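Local structure of regulatory protein AsnC (Escherichia coli, 2CG4) at residues L119-L123 with I124-Q128; A21-A24 with Y25-A29; A87-E90 with S91-E94. The protein activates transcription of asnA, regulates transcription of its own gene and represses gidA expression at a post-transcriptional level. The protein carries 1 engineered substitution. One frame throughout, in Å; residues are numbered along the deposited sequence.

All three contacts are local, yet each takes its chemistry from its place in the fold. Interaction 1, within helix 116-127, is partly buried: a forked carbonyl runs along the helix and aliphatic side chains pack on the sheet, while an imidazole and an amide meet at the surface. Interactions 2 and 3 are surface contacts at opposite ends of helices: 21-24 leads into helix 25-32, whereas helix 82-90 runs out into the loop 91-94. Interactions 1 and 3 share the ligand-binding domain and touch through the Lys126-Glu94 salt bridge and through Leu92. Interaction 2 belongs to the DNA-binding region, its centre 46 Å from that of interaction 1. Interactions 2 and 3 both reach the fourth subunit.

Interaction 1 (L119-L123 with I124-Q128); sequences LQHVL and INKIQ. With ASN (asparagine), chain C.
Val122 O is gripped by two backbone donors: Lys126 N at 2.8 Å and Ile127 N at 2.9 Å from Val122 O. The two reach it from opposite faces of the carbonyl plane, one in an ordinary helical i to i+4 bond and the other in a wider i to i+5 bond. This fork is the mark of a pi-type turn, here close to the end of helix 116-127. One residue earlier, His121 O also serves two groups of a single residue. The backbone N of Asn125 lies 2.9 Å from His121 O in a sound bond, whereas Asn125 ND2, 3.3 Å from His121 O, adds a weak one. With its CG opposite the backbone N (chi1 174°), His121 brings its ring forward beside Asn125. The CB of Asn125 then sits over one ring face, 4.2 Å from the ring centroid, in a CH-pi contact, and the amide plane is inclined by 52° to the ring. The helix is the second of the beta-alpha-beta-beta-alpha-beta, ferredoxin-like fold of the ligand-binding domain, and its apolar side packs on the four-stranded sheet. There Val122 CG1 meets Ile127 CD1 at 3.6 Å; a chi1 of 180° sets that methyl beside the carbonyl carbon, on the side leading to the next turn. Ile127 reaches on to Ile72 and Thr136, and Lys126 stretches out to a salt bridge with Glu94. Leu123 faces the effector site, its CD1 4.0 Å from OXT of the bound asparagine. That ligand is hydrogen-bonded to Thr136 and Thr138 and to backbone carbonyls of the second subunit, including Gly103 O and Ser106 O. Ile124 packs on Tyr100 of the second subunit, while its CG1 lies against Gln120 O at 3.1 Å.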
loop_
_atom_site.group_PDB
_atom_site.type_symbol
_atom_site.label_atom_id
_atom_site.label_comp_id
_atom_site.label_asym_id
_atom_site.label_seq_id
_atom_site.Cartn_x
_atom_site.Cartn_y
_atom_site.Cartn_z
ATOM N N LEU A 119 -16.038 8.598 19.275
ATOM C CA LEU A 119 -14.913 7.872 18.660
ATOM C C LEU A 119 -13.642 8.705 18.594
ATOM O O LEU A 119 -12.555 8.192 18.816
ATOM C CB LEU A 119 -15.261 7.367 17.252
ATOM C CG LEU A 119 -14.114 6.672 16.498
ATOM C CD1 LEU A 119 -13.862 5.260 17.035
ATOM C CD2 LEU A 119 -14.369 6.629 14.999
ATOM N N GLN A 120 -13.788 9.983 18.268
ATOM C CA GLN A 120 -12.670 10.902 18.193
ATOM C C GLN A 120 -11.989 11.080 19.556
ATOM O O GLN A 120 -10.766 11.138 19.633
ATOM C CB GLN A 120 -13.151 12.249 17.644
ATOM C CG GLN A 120 -12.150 13.378 17.761
ATOM C CD GLN A 120 -12.414 14.268 18.958
ATOM O OE1 GLN A 120 -13.547 14.679 19.194
ATOM N NE2 GLN A 120 -11.368 14.562 19.726
ATOM N N HIS A 121 -12.784 11.162 20.622
ATOM C CA HIS A 121 -12.259 11.311 21.984
ATOM C C HIS A 121 -11.492 10.067 22.439
ATOM O O HIS A 121 -10.405 10.180 23.003
ATOM C CB HIS A 121 -13.385 11.645 22.980
ATOM C CG HIS A 121 -12.937 11.675 24.414
ATOM N ND1 HIS A 121 -12.340 12.779 24.986
ATOM C CD2 HIS A 121 -12.981 10.729 25.385
ATOM C CE1 HIS A 121 -12.036 12.512 26.244
ATOM N NE2 HIS A 121 -12.415 11.274 26.512
ATOM N N VAL A 122 -12.056 8.888 22.187
ATOM C CA VAL A 122 -11.363 7.620 22.469
ATOM C C VAL A 122 -10.041 7.453 21.697
ATOM O O VAL A 122 -8.991 7.261 22.309
ATOM C CB VAL A 122 -12.275 6.386 22.229
ATOM C CG1 VAL A 122 -11.523 5.096 22.523
ATOM C CG2 VAL A 122 -13.533 6.478 23.085
ATOM N N LEU A 123 -10.086 7.527 20.367
ATOM C CA LEU A 123 -8.852 7.493 19.566
ATOM C C LEU A 123 -7.747 8.369 20.146
ATOM O O LEU A 123 -6.645 7.890 20.421
ATOM C CB LEU A 123 -9.114 7.911 18.124
ATOM C CG LEU A 123 -9.289 6.740 17.168
ATOM C CD1 LEU A 123 -9.566 7.249 15.771
ATOM C CD2 LEU A 123 -8.058 5.831 17.208
ATOM N N ILE A 124 -8.051 9.654 20.319
ATOM C CA ILE A 124 -7.043 10.650 20.651
ATOM C C ILE A 124 -6.582 10.506 22.097
ATOM O O ILE A 124 -5.390 10.535 22.384
ATOM C CB ILE A 124 -7.553 12.083 20.365
ATOM C CG1 ILE A 124 -7.921 12.229 18.880
ATOM C CG2 ILE A 124 -6.499 13.116 20.741
ATOM C CD1 ILE A 124 -8.431 13.611 18.482
ATOM N N ASN A 125 -7.535 10.303 23.003
ATOM C CA ASN A 125 -7.273 10.439 24.429
ATOM C C ASN A 125 -7.065 9.122 25.168
ATOM O O ASN A 125 -6.421 9.104 26.219
ATOM C CB ASN A 125 -8.373 11.259 25.093
ATOM C CG ASN A 125 -8.365 12.698 24.638
ATOM O OD1 ASN A 125 -7.346 13.387 24.726
ATOM N ND2 ASN A 125 -9.497 13.157 24.127
ATOM N N LYS A 126 -7.596 8.030 24.624
ATOM C CA LYS A 126 -7.468 6.730 25.282
ATOM C C LYS A 126 -6.574 5.750 24.529
ATOM O O LYS A 126 -5.742 5.068 25.138
ATOM C CB LYS A 126 -8.843 6.108 25.544
ATOM C CG LYS A 126 -9.695 6.886 26.541
ATOM C CD LYS A 126 -11.117 6.343 26.579
ATOM C CE LYS A 126 -12.012 7.144 27.512
ATOM N NZ LYS A 126 -13.185 6.342 27.969
ATOM N N ILE A 127 -6.742 5.671 23.212
ATOM C CA ILE A 127 -6.012 4.688 22.409
ATOM C C ILE A 127 -4.655 5.232 21.952
ATOM O O ILE A 127 -3.628 4.565 22.078
ATOM C CB ILE A 127 -6.845 4.217 21.180
ATOM C CG1 ILE A 127 -8.079 3.432 21.632
ATOM C CG2 ILE A 127 -5.993 3.379 20.233
ATOM C CD1 ILE A 127 -9.118 3.230 20.540
ATOM N N GLN A 128 -4.663 6.450 21.423
ATOM C CA GLN A 128 -3.492 7.037 20.781
ATOM C C GLN A 128 -2.481 7.549 21.806
ATOM O O GLN A 128 -1.318 7.836 21.472
ATOM C CB GLN A 128 -3.948 8.203 19.922
ATOM C CG GLN A 128 -3.248 8.335 18.610
ATOM C CD GLN A 128 -4.209 8.650 17.476
ATOM O OE1 GLN A 128 -4.346 7.873 16.538
ATOM N NE2 GLN A 128 -4.875 9.796 17.560
HETATM N N ASN C . -5.525 7.612 10.899
HETATM C CA ASN C . -6.079 7.384 12.266
HETATM C C ASN C . -7.055 6.239 12.311
HETATM O O ASN C . -7.896 6.074 11.419
HETATM C CB ASN C . -6.741 8.641 12.802
HETATM C CG ASN C . -5.747 9.730 13.067
HETATM O OD1 ASN C . -4.797 9.550 13.831
HETATM N ND2 ASN C . -5.941 10.866 12.421
HETATM O OXT ASN C . -6.982 5.451 13.246
#

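Interaction 2 (A21-A24 with Y25-A29); sequences ARTA and YAELA
Glu27 folds back over the start of helix 25-32, the helix that opens the predicted helix-turn-helix motif of the DNA-binding region, and its side chain can be followed outward from Ala24 toward Thr23. The CB of Glu27 rests 3.3 Å from Ala24 O, the same oxygen that receives its backbone N-H. Since CG stands opposite the backbone N (chi1 -168°), the chain leaves alongside its own carbonyl carbon, then bends at the next torsion. The carboxylate is thereby turned toward the preceding loop, where OE2 comes no closer than 4.4 Å to Thr23 CG2, a loose approach to a methyl group. Ala24 is at the N-cap position but has no side-chain acceptor; its carbonyl makes the first backbone bonds of the turn. Glu27 N lies 2.8 Å from Ala24 O, well above the carbonyl plane (51° out of it), while Leu28 N, at 3.4 Å from Ala24 O, makes a weak second bond. A negative charge in this first turn probably suits the positive end of the helix dipole, although the carboxylate makes no direct contact with an N-H of the turn. Thr23, whose hydroxyl is hydrogen-bonded to Asn20 O, joins the turn to helix 8-19 by packing on Leu17. Across the backbone, Tyr25 starts with CB 3.7 Å from Ala24 C, and its ring runs back beside the loop, with CD2 4.4 Å from Thr23 O. Beyond that, the ring packs on Ile39 and Val43 of helix 36-49, the motif's second helix. Leu28 enters between the helices, touching Ala16 and Ile39. Its CG lies 3.9 Å from Ala24 O, and its CD1 ends 4.2 Å from Thr23 O.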
loop_
_atom_site.group_PDB
_atom_site.type_symbol
_atom_site.label_atom_id
_atom_site.label_comp_id
_atom_site.label_asym_id
_atom_site.label_seq_id
_atom_site.Cartn_x
_atom_site.Cartn_y
_atom_site.Cartn_z
ATOM N N ALA A 21 -32.106 -20.298 25.271
ATOM C CA ALA A 21 -31.535 -20.908 26.464
ATOM C C ALA A 21 -32.597 -21.575 27.334
ATOM O O ALA A 21 -32.279 -22.407 28.184
ATOM C CB ALA A 21 -30.766 -19.870 27.270
ATOM N N ARG A 22 -33.857 -21.207 27.118
ATOM C CA ARG A 22 -34.929 -21.556 28.042
ATOM C C ARG A 22 -35.824 -22.672 27.511
ATOM O O ARG A 22 -36.782 -23.075 28.174
ATOM C CB ARG A 22 -35.765 -20.320 28.373
ATOM C CG ARG A 22 -35.061 -19.345 29.282
ATOM C CD ARG A 22 -35.930 -18.148 29.590
ATOM N NE ARG A 22 -35.214 -17.188 30.422
ATOM C CZ ARG A 22 -34.818 -15.990 30.008
ATOM N NH1 ARG A 22 -35.077 -15.590 28.769
ATOM N NH2 ARG A 22 -34.164 -15.190 30.838
ATOM N N THR A 23 -35.514 -23.171 26.320
ATOM C CA THR A 23 -36.152 -24.380 25.816
ATOM C C THR A 23 -35.910 -25.547 26.778
ATOM O O THR A 23 -34.768 -25.923 27.026
ATOM C CB THR A 23 -35.662 -24.733 24.393
ATOM O OG1 THR A 23 -34.359 -24.177 24.180
ATOM C CG2 THR A 23 -36.607 -24.164 23.342
ATOM N N ALA A 24 -36.991 -26.102 27.325
ATOM C CA ALA A 24 -36.917 -26.993 28.489
ATOM C C ALA A 24 -36.308 -28.356 28.156
ATOM O O ALA A 24 -36.629 -28.958 27.126
ATOM C CB ALA A 24 -38.295 -27.167 29.112
ATOM N N TYR A 25 -35.440 -28.837 29.047
ATOM C CA TYR A 25 -34.733 -30.108 28.855
ATOM C C TYR A 25 -35.691 -31.257 28.568
ATOM O O TYR A 25 -35.333 -32.217 27.882
ATOM C CB TYR A 25 -33.882 -30.452 30.082
ATOM C CG TYR A 25 -32.669 -29.569 30.281
ATOM C CD1 TYR A 25 -31.944 -29.614 31.467
ATOM C CD2 TYR A 25 -32.249 -28.687 29.290
ATOM C CE1 TYR A 25 -30.831 -28.807 31.662
ATOM C CE2 TYR A 25 -31.140 -27.875 29.477
ATOM C CZ TYR A 25 -30.435 -27.940 30.666
ATOM O OH TYR A 25 -29.334 -27.136 30.863
ATOM N N ALA A 26 -36.905 -31.149 29.103
ATOM C CA ALA A 26 -37.911 -32.197 28.978
ATOM C C ALA A 26 -38.575 -32.182 27.605
ATOM O O ALA A 26 -39.215 -33.158 27.209
ATOM C CB ALA A 26 -38.955 -32.061 30.079
ATOM N N GLU A 27 -38.418 -31.073 26.883
ATOM C CA GLU A 27 -38.886 -30.974 25.497
ATOM C C GLU A 27 -37.862 -31.550 24.513
ATOM O O GLU A 27 -38.224 -32.092 23.465
ATOM C CB GLU A 27 -39.199 -29.518 25.135
ATOM C CG GLU A 27 -39.967 -29.348 23.828
ATOM C CD GLU A 27 -39.322 -28.332 22.900
ATOM O OE1 GLU A 27 -38.316 -28.679 22.240
ATOM O OE2 GLU A 27 -39.821 -27.184 22.828
ATOM N N LEU A 28 -36.585 -31.423 24.856
ATOM C CA LEU A 28 -35.511 -31.952 24.022
ATOM C C LEU A 28 -35.397 -33.474 24.169
ATOM O O LEU A 28 -35.074 -34.184 23.209
ATOM C CB LEU A 28 -34.184 -31.263 24.361
ATOM C CG LEU A 28 -34.164 -29.735 24.221
ATOM C CD1 LEU A 28 -32.972 -29.118 24.945
ATOM C CD2 LEU A 28 -34.183 -29.325 22.752
ATOM N N ALA A 29 -35.671 -33.963 25.377
ATOM C CA ALA A 29 -35.792 -35.396 25.634
ATOM C C ALA A 29 -36.831 -36.039 24.722
ATOM O O ALA A 29 -36.542 -37.018 24.033
ATOM C CB ALA A 29 -36.137 -35.643 27.097
#

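Interaction 3 (A87-E90 with S91-E94); sequences AKLE and SLDE
The flat carbonyl group of Leu89 meets Leu92 in two ways: the backbone N of Leu92 stands above its plane, 42° out of it, and the side chain of Leu92 lies against the oxygen. That N-H makes a 2.9 Å hydrogen bond from Leu92 N to Leu89 O, while Leu92 CB is 3.2 Å from Leu89 O. The carboxylate of Glu90, the second flat group, lies farther off, with CD 4.0 Å from Ser91 N; its OE1 forms a salt bridge with Arg148 of the fourth subunit. These residues end helix 82-90, the first helix of the ferredoxin-like ligand-binding domain, and lead into strand 95-101. Bonding over three residues in place of four tightens the last turn before Leu92 takes up an extended backbone, psi 129°. Ser91 lends a side-chain bond to the same helix end, its OG donating weakly to Ala87 O at 3.3 Å. The OG stands beside the backbone N of its own residue (chi1 -41°), which turns the hydroxyl back toward the preceding turn. Leu89 is buried and Leu92 partly so, and they cover different elements: Leu89 packs on Ile107 and Ile109 of strand 107-113, and Leu92 on Lys126 and Ile127 of helix 116-127. Lys88, by contrast, sends its amino group to a salt bridge with Glu132. At the surface a water lies 3.1 Å from Glu90 O and 3.1 Å from Asp93 OD1, and Leu89 CD2 comes within 4.4 Å of Leu92 CD1.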
loop_
_atom_site.group_PDB
_atom_site.type_symbol
_atom_site.label_atom_id
_atom_site.label_comp_id
_atom_site.label_asym_id
_atom_site.label_seq_id
_atom_site.Cartn_x
_atom_site.Cartn_y
_atom_site.Cartn_z
ATOM N N ALA A 87 -2.188 -4.875 27.107
ATOM C CA ALA A 87 -2.539 -4.647 28.510
ATOM C C ALA A 87 -3.184 -3.275 28.759
ATOM O O ALA A 87 -4.115 -3.156 29.556
ATOM C CB ALA A 87 -1.319 -4.818 29.372
ATOM N N LYS A 88 -2.686 -2.244 28.080
ATOM C CA LYS A 88 -3.304 -0.919 28.111
ATOM C C LYS A 88 -4.663 -0.874 27.406
ATOM O O LYS A 88 -5.578 -0.174 27.856
ATOM C CB LYS A 88 -2.391 0.128 27.473
ATOM C CG LYS A 88 -0.925 -0.013 27.781
ATOM C CD LYS A 88 -0.422 1.104 28.658
ATOM C CE LYS A 88 1.046 0.892 29.001
ATOM N NZ LYS A 88 1.945 1.666 28.103
ATOM N N LEU A 89 -4.791 -1.584 26.288
ATOM C CA LEU A 89 -6.028 -1.534 25.513
ATOM C C LEU A 89 -7.145 -2.172 26.300
ATOM O O LEU A 89 -8.270 -1.681 26.285
ATOM C CB LEU A 89 -5.880 -2.228 24.158
ATOM C CG LEU A 89 -5.129 -1.463 23.061
ATOM C CD1 LEU A 89 -4.708 -2.426 21.972
ATOM C CD2 LEU A 89 -5.973 -0.313 22.490
ATOM N N GLU A 90 -6.829 -3.264 26.991
ATOM C CA GLU A 90 -7.847 -4.115 27.599
ATOM C C GLU A 90 -8.572 -3.397 28.740
ATOM O O GLU A 90 -9.720 -3.700 29.041
ATOM C CB GLU A 90 -7.249 -5.467 28.040
ATOM C CG GLU A 90 -7.237 -5.720 29.542
ATOM C CD GLU A 90 -8.530 -6.323 30.070
ATOM O OE1 GLU A 90 -9.141 -7.167 29.382
ATOM O OE2 GLU A 90 -8.936 -5.956 31.187
ATOM N N SER A 91 -7.902 -2.426 29.348
ATOM C CA SER A 91 -8.534 -1.562 30.351
ATOM C C SER A 91 -9.668 -0.687 29.796
ATOM O O SER A 91 -10.382 -0.036 30.562
ATOM C CB SER A 91 -7.486 -0.681 31.036
ATOM O OG SER A 91 -6.309 -1.419 31.304
ATOM N N LEU A 92 -9.837 -0.670 28.480
ATOM C CA LEU A 92 -10.806 0.226 27.858
ATOM C C LEU A 92 -12.095 -0.501 27.513
ATOM O O LEU A 92 -12.069 -1.542 26.860
ATOM C CB LEU A 92 -10.216 0.886 26.606
ATOM C CG LEU A 92 -8.912 1.665 26.806
ATOM C CD1 LEU A 92 -8.265 2.037 25.476
ATOM C CD2 LEU A 92 -9.152 2.894 27.673
ATOM N N ASP A 93 -13.221 0.063 27.944
ATOM C CA ASP A 93 -14.525 -0.579 27.792
ATOM C C ASP A 93 -15.071 -0.489 26.367
ATOM O O ASP A 93 -15.943 -1.262 25.983
ATOM C CB ASP A 93 -15.538 0.035 28.765
ATOM C CG ASP A 93 -15.233 -0.299 30.218
ATOM O OD1 ASP A 93 -14.558 -1.330 30.468
ATOM O OD2 ASP A 93 -15.670 0.476 31.105
ATOM N N GLU A 94 -14.564 0.471 25.600
ATOM C CA GLU A 94 -15.014 0.684 24.227
ATOM C C GLU A 94 -14.410 -0.358 23.277
ATOM O O GLU A 94 -14.957 -0.632 22.195
ATOM C CB GLU A 94 -14.676 2.112 23.776
ATOM C CG GLU A 94 -13.585 2.777 24.610
ATOM C CD GLU A 94 -14.119 3.510 25.832
ATOM O OE1 GLU A 94 -15.249 4.032 25.762
ATOM O OE2 GLU A 94 -13.405 3.579 26.858
HETATM O O HOH W 1 -11.999 -2.983 31.045
#